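Side-chain contact in tail protein, 43 kDa (Neisseria meningitidis MC58, PDB 3D37), which is of unknown function but probably forms part of the baseplate or hub of a phage-type tail: residues Pro184-Leu189 / His287-Gly292. Numbering follows the deposited sequence.
Sequences PPVATL and HKTRDG
Val186 and Ala187 meet Thr289 and Asp291 in a small contact, part methyl packing and part water-bridged. It lies near the beginning of strand 187-191, against the loop that leads from strand 278-285 to strand 300-305. The latter strand runs parallel to 187-191 and bonds to its backbone.

Thr289 CG2 provides the nonpolar part. It lies 4.0 Å from Ala187 CB and 4.2 Å from Val186 CG2, so methyl meets methyl. A chi1 of 71° sets Thr289 OG1 between the backbone N and the carbonyl carbon and CG2 anti to the carbonyl carbon, which turns the methyl to Val186 and Ala187. OG1 bonds to Val293 N; its approach to Asp291 OD1 is modelled so short that its geometry is doubtful. A type I turn from Thr289 to Gly292 is closed by Gly292 N to Thr289 O at 2.9 Å.

The Asp291 carboxylate faces Val186 O without a direct bond. One water donates to both Val186 O (2.8 Å) and Asp291 OD1 (2.7 Å). A second bridges Val186 O and Asp291 OD2, with a longer 3.2 Å bond to the carbonyl.

Both groups are acceptors, and each water donates a hydrogen to each of them. The nonpolar contacts are between methyls, while water couples the polar groups.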
loop_
_atom_site.group_PDB
_atom_site.type_symbol
_atom_site.label_atom_id
_atom_site.label_comp_id
_atom_site.label_asym_id
_atom_site.label_seq_id
_atom_site.Cartn_x
_atom_site.Cartn_y
_atom_site.Cartn_z
ATOM N N PRO A 184 -25.243 30.266 -23.969
ATOM C CA PRO A 184 -24.262 29.517 -24.756
ATOM C C PRO A 184 -23.284 28.738 -23.876
ATOM O O PRO A 184 -22.952 29.194 -22.782
ATOM C CB PRO A 184 -23.521 30.615 -25.546
ATOM C CG PRO A 184 -24.472 31.783 -25.583
ATOM C CD PRO A 184 -25.197 31.719 -24.271
ATOM N N PRO A 185 -22.831 27.567 -24.341
ATOM C CA PRO A 185 -21.894 26.806 -23.494
ATOM C C PRO A 185 -20.693 27.670 -23.128
ATOM O O PRO A 185 -20.278 28.473 -23.937
ATOM C CB PRO A 185 -21.485 25.634 -24.387
ATOM C CG PRO A 185 -22.601 25.515 -25.402
ATOM C CD PRO A 185 -23.116 26.888 -25.621
ATOM N N VAL A 186 -20.110 27.489 -21.944
ATOM C CA VAL A 186 -19.067 28.402 -21.483
ATOM C C VAL A 186 -17.711 27.937 -21.857
ATOM O O VAL A 186 -16.757 28.699 -21.721
ATOM C CB VAL A 186 -19.064 28.624 -19.955
ATOM C CG1 VAL A 186 -20.339 29.345 -19.572
ATOM C CG2 VAL A 186 -18.836 27.299 -19.236
ATOM N N ALA A 187 -17.625 26.685 -22.297
ATOM C CA ALA A 187 -16.370 26.020 -22.530
ATOM C C ALA A 187 -16.618 24.806 -23.419
ATOM O O ALA A 187 -17.731 24.279 -23.461
ATOM C CB ALA A 187 -15.748 25.584 -21.201
ATOM N N THR A 188 -15.575 24.431 -24.155
ATOM C CA THR A 188 -15.464 23.193 -24.872
ATOM C C THR A 188 -14.315 22.403 -24.282
ATOM O O THR A 188 -13.148 22.843 -24.265
ATOM C CB THR A 188 -15.214 23.399 -26.347
ATOM O OG1 THR A 188 -16.361 24.037 -26.911
ATOM C CG2 THR A 188 -14.978 22.064 -27.032
ATOM N N LEU A 189 -14.654 21.233 -23.751
ATOM C CA LEU A 189 -13.657 20.341 -23.191
ATOM C C LEU A 189 -13.521 19.147 -24.121
ATOM O O LEU A 189 -14.491 18.684 -24.696
ATOM C CB LEU A 189 -14.077 19.894 -21.828
ATOM C CG LEU A 189 -14.267 20.974 -20.767
ATOM C CD1 LEU A 189 -14.801 20.311 -19.522
ATOM C CD2 LEU A 189 -12.988 21.740 -20.460
ATOM N N HIS A 287 -9.589 25.218 -11.541
ATOM C CA HIS A 287 -10.912 25.572 -11.111
ATOM C C HIS A 287 -11.669 26.528 -12.039
ATOM O O HIS A 287 -12.837 26.794 -11.816
ATOM C CB HIS A 287 -10.853 26.183 -9.730
ATOM C CG HIS A 287 -10.387 25.213 -8.685
ATOM N ND1 HIS A 287 -9.773 25.618 -7.524
ATOM C CD2 HIS A 287 -10.373 23.863 -8.664
ATOM C CE1 HIS A 287 -9.425 24.557 -6.822
ATOM N NE2 HIS A 287 -9.830 23.487 -7.470
ATOM N N LYS A 288 -10.997 27.009 -13.096
ATOM C CA LYS A 288 -11.574 27.991 -14.030
ATOM C C LYS A 288 -11.521 27.508 -15.455
ATOM O O LYS A 288 -10.625 26.806 -15.825
ATOM C CB LYS A 288 -10.804 29.287 -13.969
ATOM C CG LYS A 288 -11.123 30.050 -12.735
ATOM C CD LYS A 288 -10.139 31.179 -12.476
ATOM C CE LYS A 288 -10.707 32.078 -11.380
ATOM N NZ LYS A 288 -9.807 33.229 -10.919
ATOM N N THR A 289 -12.513 27.886 -16.228
ATOM C CA THR A 289 -12.392 27.817 -17.667
ATOM C C THR A 289 -11.249 28.711 -18.199
ATOM O O THR A 289 -10.752 29.601 -17.530
ATOM C CB THR A 289 -13.636 28.302 -18.355
ATOM O OG1 THR A 289 -13.741 29.741 -18.198
ATOM C CG2 THR A 289 -14.877 27.600 -17.809
ATOM N N ARG A 290 -10.884 28.469 -19.444
ATOM C CA ARG A 290 -9.903 29.287 -20.130
ATOM C C ARG A 290 -10.225 30.794 -20.103
ATOM O O ARG A 290 -9.327 31.614 -20.089
ATOM C CB ARG A 290 -9.748 28.828 -21.596
ATOM C CG ARG A 290 -8.675 27.828 -21.765
ATOM C CD ARG A 290 -7.921 27.965 -23.126
ATOM N NE ARG A 290 -6.755 28.879 -23.077
ATOM C CZ ARG A 290 -5.662 28.703 -22.317
ATOM N NH1 ARG A 290 -5.516 27.656 -21.513
ATOM N NH2 ARG A 290 -4.698 29.609 -22.357
ATOM N N ASP A 291 -11.492 31.154 -20.108
ATOM C CA ASP A 291 -11.872 32.565 -20.025
ATOM C C ASP A 291 -12.202 33.020 -18.605
ATOM O O ASP A 291 -12.861 34.024 -18.389
ATOM C CB ASP A 291 -12.997 32.905 -21.004
ATOM C CG ASP A 291 -14.301 32.195 -20.696
ATOM O OD1 ASP A 291 -14.236 31.045 -20.196
ATOM O OD2 ASP A 291 -15.390 32.787 -21.007
ATOM N N GLY A 292 -11.683 32.294 -17.631
ATOM C CA GLY A 292 -11.626 32.802 -16.273
ATOM C C GLY A 292 -12.861 32.615 -15.456
ATOM O O GLY A 292 -12.980 33.235 -14.405
HETATM O O HOH W 1 -13.956 28.979 -21.915
HETATM O O HOH W 2 -17.049 31.711 -22.759
#